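Local coordinates for protein rhamnogalacturonan endolyase YesW (PDB 2ZUX) that cleaves the rhamnogalacturonan of plant cell-wall pectin by endo-type elimination, releasing oligosaccharides, and needs calcium or manganese for activity, at residues A[94-99]-A[112-117]; A[130-135]-A[500-505]. All blocks are in the same frame, centred on the assembly; numbering follows the deposited sequence.

Interaction 1 of 2, residues A[94-99]-A[112-117]; sequences VPLDKP and YSANDA. With CA (calcium ion), chain D.
Tyr-112 packs its ring against Pro-99, and the two side chains cross at about a right angle. The closest pair is Tyr-112 CD1 and Pro-99 CB, 3.7 Å apart. The tyrosine CG lies anti to its own carbonyl carbon (chi1 -76°), and this lays the ring beside Pro-99. At the far end of the ring the hydroxyl is hydrogen-bonded to the backbone O of Asp-150, a carbohydrate-binding residue. With an alanine here, Pro-99 would probably lose its apolar partner and Asp-150 O the phenol that bonds to it.

The backbone of Tyr-112 is tied to the other segment through water. One water accepts from Tyr-112 N at 2.8 Å and donates to Pro-99 O. A second donates to Tyr-112 O and accepts from Lys-98 NZ. The extended lysine chain also brings its CE to 3.2 Å from Tyr-112 O. Its NZ is hydrogen-bonded to Asp-521 O as well.

Further on, the methyl of Ala-114 meets Leu-96 CD1, with 4.0 Å between Ala-114 CB and that carbon. Farther along, the strand carries a sugar-binding and a metal-binding residue. Asn-115 binds a rhamnose through its OD1. Asp-116 OD2 binds a calcium ion at 2.4 Å, beside two waters, Asn-555 O, Ala-557 O and Asn-559 OD1.

No direct hydrogen bond joins the two segments. The loop after strand 91-95 is held to strand 109-120 by apolar packing and two water bridges, while the sugar and metal chemistry belongs to residues farther along segment 112-117.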
loop_
_atom_site.group_PDB
_atom_site.type_symbol
_atom_site.label_atom_id
_atom_site.label_comp_id
_atom_site.label_asym_id
_atom_site.label_seq_id
_atom_site.Cartn_x
_atom_site.Cartn_y
_atom_site.Cartn_z
ATOM N N VAL A 94 11.393 6.514 -14.345
ATOM C CA VAL A 94 12.411 5.611 -13.835
ATOM C C VAL A 94 12.564 4.502 -14.870
ATOM O O VAL A 94 11.681 3.659 -15.001
ATOM C CB VAL A 94 11.997 5.007 -12.465
ATOM C CG1 VAL A 94 13.110 4.126 -11.905
ATOM C CG2 VAL A 94 11.640 6.111 -11.463
ATOM N N PRO A 95 13.670 4.515 -15.647
ATOM C CA PRO A 95 13.848 3.457 -16.639
ATOM C C PRO A 95 13.992 2.103 -15.953
ATOM O O PRO A 95 14.602 2.008 -14.887
ATOM C CB PRO A 95 15.158 3.839 -17.338
ATOM C CG PRO A 95 15.875 4.709 -16.363
ATOM C CD PRO A 95 14.798 5.465 -15.643
ATOM N N LEU A 96 13.429 1.076 -16.580
ATOM C CA LEU A 96 13.457 -0.277 -16.028
ATOM C C LEU A 96 14.352 -1.189 -16.847
ATOM O O LEU A 96 14.572 -0.959 -18.040
ATOM C CB LEU A 96 12.041 -0.864 -15.977
ATOM C CG LEU A 96 11.024 -0.101 -15.116
ATOM C CD1 LEU A 96 9.642 -0.708 -15.245
ATOM C CD2 LEU A 96 11.467 -0.082 -13.658
ATOM N N ASP A 97 14.865 -2.221 -16.195
ATOM C CA ASP A 97 15.557 -3.303 -16.889
ATOM C C ASP A 97 14.534 -4.410 -17.102
ATOM O O ASP A 97 14.340 -5.273 -16.245
ATOM C CB ASP A 97 16.760 -3.795 -16.078
ATOM C CG ASP A 97 17.442 -5.000 -16.715
ATOM O OD1 ASP A 97 17.355 -5.163 -17.952
ATOM O OD2 ASP A 97 18.070 -5.784 -15.973
ATOM N N LYS A 98 13.851 -4.363 -18.235
ATOM C CA LYS A 98 12.770 -5.298 -18.493
ATOM C C LYS A 98 13.336 -6.701 -18.681
ATOM O O LYS A 98 14.211 -6.914 -19.530
ATOM C CB LYS A 98 11.955 -4.851 -19.711
ATOM C CG LYS A 98 10.682 -5.649 -19.955
ATOM C CD LYS A 98 9.890 -5.045 -21.100
ATOM C CE LYS A 98 8.660 -5.859 -21.418
ATOM N NZ LYS A 98 7.979 -5.315 -22.622
ATOM N N PRO A 99 12.855 -7.665 -17.877
ATOM C CA PRO A 99 13.368 -9.028 -17.976
ATOM C C PRO A 99 12.941 -9.667 -19.275
ATOM O O PRO A 99 11.836 -9.414 -19.757
ATOM C CB PRO A 99 12.695 -9.764 -16.813
ATOM C CG PRO A 99 12.013 -8.715 -15.990
ATOM C CD PRO A 99 11.815 -7.528 -16.843
ATOM N N TYR A 112 7.191 -10.347 -19.677
ATOM C CA TYR A 112 7.022 -9.667 -18.391
ATOM C C TYR A 112 6.432 -8.278 -18.511
ATOM O O TYR A 112 6.706 -7.554 -19.468
ATOM C CB TYR A 112 8.363 -9.580 -17.677
ATOM C CG TYR A 112 8.761 -10.894 -17.065
ATOM C CD1 TYR A 112 9.650 -11.753 -17.710
ATOM C CD2 TYR A 112 8.229 -11.290 -15.840
ATOM C CE1 TYR A 112 10.009 -12.974 -17.132
ATOM C CE2 TYR A 112 8.566 -12.502 -15.264
ATOM C CZ TYR A 112 9.459 -13.341 -15.912
ATOM O OH TYR A 112 9.814 -14.540 -15.351
ATOM N N SER A 113 5.632 -7.907 -17.515
ATOM C CA SER A 113 5.175 -6.537 -17.369
ATOM C C SER A 113 5.401 -6.087 -15.931
ATOM O O SER A 113 5.364 -6.901 -14.983
ATOM C CB SER A 113 3.707 -6.393 -17.760
ATOM O OG SER A 113 2.875 -7.196 -16.938
ATOM N N ALA A 114 5.680 -4.799 -15.773
ATOM C CA ALA A 114 5.858 -4.203 -14.456
ATOM C C ALA A 114 4.517 -4.272 -13.728
ATOM O O ALA A 114 3.475 -4.010 -14.319
ATOM C CB ALA A 114 6.323 -2.783 -14.599
ATOM N N ASN A 115 4.533 -4.653 -12.455
ATOM C CA ASN A 115 3.290 -4.902 -11.734
ATOM C C ASN A 115 3.316 -4.121 -10.409
ATOM O O ASN A 115 3.739 -2.959 -10.400
ATOM C CB ASN A 115 3.095 -6.422 -11.593
ATOM C CG ASN A 115 1.659 -6.818 -11.280
ATOM O OD1 ASN A 115 0.799 -6.943 -12.180
ATOM N ND2 ASN A 115 1.405 -7.085 -10.022
ATOM N N ASP A 116 2.891 -4.733 -9.302
ATOM C CA ASP A 116 2.786 -4.047 -8.012
ATOM C C ASP A 116 4.143 -3.595 -7.513
ATOM O O ASP A 116 5.137 -4.312 -7.655
ATOM C CB ASP A 116 2.209 -4.990 -6.958
ATOM C CG ASP A 116 0.825 -5.500 -7.292
ATOM O OD1 ASP A 116 0.043 -4.795 -7.961
ATOM O OD2 ASP A 116 0.518 -6.617 -6.811
ATOM N N ALA A 117 4.161 -2.439 -6.859
ATOM C CA ALA A 117 5.362 -1.963 -6.192
ATOM C C ALA A 117 5.120 -1.652 -4.721
ATOM O O ALA A 117 3.980 -1.575 -4.248
ATOM C CB ALA A 117 5.958 -0.738 -6.911
HETATM CA CA CA D . -1.500 -7.283 -5.779
HETATM O O HOH W 1 5.291 -6.507 -21.664
HETATM O O HOH W 2 9.499 -9.877 -21.228
HETATM O O HOH W 3 -2.182 -8.261 -7.757
HETATM O O HOH W 4 -0.344 -9.323 -5.334
#

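Interaction 2 of 2, residues A[130-135]-A[500-505]; sequences LILKWD and TPTLQA. With RAM (alpha-L-rhamnopyranose), chain N.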
loop_
_atom_site.group_PDB
_atom_site.type_symbol
_atom_site.label_atom_id
_atom_site.label_comp_id
_atom_site.label_asym_id
_atom_site.label_seq_id
_atom_site.Cartn_x
_atom_site.Cartn_y
_atom_site.Cartn_z
ATOM N N LEU A 130 12.054 2.337 -5.076
ATOM C CA LEU A 130 10.920 1.539 -5.522
ATOM C C LEU A 130 11.300 0.066 -5.567
ATOM O O LEU A 130 12.322 -0.297 -6.151
ATOM C CB LEU A 130 10.476 2.003 -6.905
ATOM C CG LEU A 130 9.645 3.284 -6.897
ATOM C CD1 LEU A 130 9.714 3.995 -8.245
ATOM C CD2 LEU A 130 8.198 2.997 -6.480
ATOM N N ILE A 131 10.474 -0.769 -4.937
ATOM C CA ILE A 131 10.633 -2.217 -4.989
ATOM C C ILE A 131 9.513 -2.724 -5.893
ATOM O O ILE A 131 8.329 -2.589 -5.551
ATOM C CB ILE A 131 10.553 -2.860 -3.574
ATOM C CG1 ILE A 131 11.538 -2.196 -2.592
ATOM C CG2 ILE A 131 10.767 -4.378 -3.640
ATOM C CD1 ILE A 131 13.007 -2.244 -3.000
ATOM N N LEU A 132 9.884 -3.282 -7.044
ATOM C CA LEU A 132 8.937 -3.628 -8.092
ATOM C C LEU A 132 8.819 -5.118 -8.336
ATOM O O LEU A 132 9.830 -5.813 -8.479
ATOM C CB LEU A 132 9.368 -2.957 -9.397
ATOM C CG LEU A 132 8.533 -3.244 -10.651
ATOM C CD1 LEU A 132 7.162 -2.599 -10.527
ATOM C CD2 LEU A 132 9.259 -2.745 -11.889
ATOM N N LYS A 133 7.578 -5.596 -8.401
ATOM C CA LYS A 133 7.307 -6.978 -8.780
ATOM C C LYS A 133 7.012 -7.026 -10.271
ATOM O O LYS A 133 6.182 -6.261 -10.771
ATOM C CB LYS A 133 6.127 -7.533 -7.974
ATOM C CG LYS A 133 5.777 -8.999 -8.274
ATOM C CD LYS A 133 4.567 -9.480 -7.458
ATOM C CE LYS A 133 3.278 -8.894 -8.006
ATOM N NZ LYS A 133 2.084 -9.224 -7.159
ATOM N N TRP A 134 7.704 -7.927 -10.970
ATOM C CA TRP A 134 7.422 -8.220 -12.372
ATOM C C TRP A 134 6.440 -9.385 -12.455
ATOM O O TRP A 134 6.511 -10.336 -11.655
ATOM C CB TRP A 134 8.712 -8.602 -13.102
ATOM C CG TRP A 134 9.653 -7.457 -13.281
ATOM C CD1 TRP A 134 10.705 -7.120 -12.482
ATOM C CD2 TRP A 134 9.616 -6.489 -14.338
ATOM N NE1 TRP A 134 11.341 -5.998 -12.986
ATOM C CE2 TRP A 134 10.681 -5.584 -14.115
ATOM C CE3 TRP A 134 8.785 -6.294 -15.448
ATOM C CZ2 TRP A 134 10.948 -4.505 -14.977
ATOM C CZ3 TRP A 134 9.045 -5.218 -16.297
ATOM C CH2 TRP A 134 10.115 -4.339 -16.050
ATOM N N ASP A 135 5.529 -9.331 -13.424
ATOM C CA ASP A 135 4.536 -10.389 -13.588
ATOM C C ASP A 135 4.684 -11.034 -14.955
ATOM O O ASP A 135 4.646 -10.339 -15.979
ATOM C CB ASP A 135 3.118 -9.834 -13.433
ATOM C CG ASP A 135 2.098 -10.921 -13.187
ATOM O OD1 ASP A 135 2.272 -11.703 -12.225
ATOM O OD2 ASP A 135 1.113 -10.972 -13.944
ATOM N N THR A 500 -5.141 -1.428 -11.319
ATOM C CA THR A 500 -4.451 -0.756 -10.230
ATOM C C THR A 500 -3.157 -0.089 -10.696
ATOM O O THR A 500 -2.488 -0.594 -11.601
ATOM C CB THR A 500 -4.121 -1.750 -9.095
ATOM O OG1 THR A 500 -3.380 -2.862 -9.625
ATOM C CG2 THR A 500 -5.401 -2.252 -8.433
ATOM N N PRO A 501 -2.777 1.025 -10.052
ATOM C CA PRO A 501 -1.493 1.616 -10.380
ATOM C C PRO A 501 -0.377 0.756 -9.794
ATOM O O PRO A 501 -0.606 0.017 -8.828
ATOM C CB PRO A 501 -1.550 2.967 -9.665
ATOM C CG PRO A 501 -2.403 2.708 -8.468
ATOM C CD PRO A 501 -3.468 1.759 -8.972
ATOM N N THR A 502 0.819 0.854 -10.351
ATOM C CA THR A 502 1.966 0.205 -9.737
ATOM C C THR A 502 2.090 0.625 -8.266
ATOM O O THR A 502 2.347 -0.223 -7.411
ATOM C CB THR A 502 3.242 0.425 -10.592
ATOM O OG1 THR A 502 3.236 -0.542 -11.653
ATOM C CG2 THR A 502 4.518 0.241 -9.805
ATOM N N LEU A 503 1.851 1.901 -7.962
ATOM C CA LEU A 503 1.800 2.349 -6.571
ATOM C C LEU A 503 1.129 3.699 -6.496
ATOM O O LEU A 503 1.324 4.529 -7.383
ATOM C CB LEU A 503 3.206 2.445 -5.958
ATOM C CG LEU A 503 3.304 2.765 -4.457
ATOM C CD1 LEU A 503 2.661 1.683 -3.594
ATOM C CD2 LEU A 503 4.751 3.006 -4.060
ATOM N N GLN A 504 0.327 3.908 -5.457
ATOM C CA GLN A 504 -0.144 5.243 -5.093
ATOM C C GLN A 504 0.351 5.538 -3.685
ATOM O O GLN A 504 0.095 4.758 -2.767
ATOM C CB GLN A 504 -1.664 5.319 -5.124
ATOM C CG GLN A 504 -2.227 6.658 -4.666
ATOM C CD GLN A 504 -3.733 6.613 -4.558
ATOM O OE1 GLN A 504 -4.434 6.392 -5.560
ATOM N NE2 GLN A 504 -4.245 6.785 -3.338
ATOM N N ALA A 505 1.076 6.642 -3.502
ATOM C CA ALA A 505 1.616 6.991 -2.187
ATOM C C ALA A 505 2.109 8.416 -2.207
ATOM O O ALA A 505 2.620 8.889 -3.232
ATOM C CB ALA A 505 2.774 6.070 -1.817
HETATM C C1 RAM N . -3.461 -9.572 -16.327
HETATM C C2 RAM N . -2.295 -9.780 -15.343
HETATM C C3 RAM N . -1.205 -8.710 -15.446
HETATM C C4 RAM N . -1.835 -7.328 -15.558
HETATM C C5 RAM N . -2.682 -7.307 -16.825
HETATM C C6 RAM N . -3.285 -5.935 -17.071
HETATM O O1 RAM N . -3.253 -10.339 -17.490
HETATM O O2 RAM N . -2.805 -9.829 -14.027
HETATM O O3 RAM N . -0.332 -8.783 -14.341
HETATM O O4 RAM N . -0.896 -6.264 -15.521
HETATM O O5 RAM N . -3.753 -8.226 -16.686
#
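The contact belongs to the buried interior of the beta-propeller domain, where strand 129-136 packs against residues 502 and 503, at the entry to strand 503-505 of another sheet. Leu-132 and Thr-502 meet through their methyl groups. Leu-132 CD1 lies 3.9 Å from Thr-502 CG2, and the side chains cross at about a right angle. Thr-502 has CG2 anti to its backbone N, and this places the methyl against Leu-132. With chi1 at -82° its OG1 is beside that N instead, and the hydroxyl is hydrogen-bonded to Asn-115 O. One face of this small side chain is therefore apolar and the other polar. The second pair is Leu-130 and Leu-503, which touch methyl to methyl. Leu-130 CD2 and Leu-503 CD2 are 4.2 Å apart. Both leucines also pack on Val-119 of strand 109-120.

The other branch of Leu-132 serves its own strand. Its CD2 sits 3.7 Å above the plane of the Trp-134 ring, offset toward the rim.

At the end of segment 130-135 the chemistry changes. Asp-135 OD2 accepts a hydrogen bond of 2.7 Å from O3 of a bound rhamnose. Ser-139 OG is hydrogen-bonded to the same carboxylate oxygen.

Thr-502 and Leu-503 share Val-516 of strand 514-519 as the residue opposite them, a classic beta bulge. The contact as a whole is apolar packing between two sheets of the beta-propeller domain of this family 11 polysaccharide lyase.

Both contacts use the same five-stranded sheet, in which strands 109-120 and 129-136 are neighbours. Interaction 1 lies farther out. Its centre is about 18 Å from the chain centre, and of its touching residues one, Lys-98, is exposed. The centre of interaction 2 is about 9 Å from the chain centre, and all four of its touching residues are buried. The chemistry follows this: waters bridge the outer contact, while the inner one is made of methyl groups alone. Asn-115 and Asp-135, one from each interaction, bind the same rhamnose. The calcium ion belongs to interaction 1.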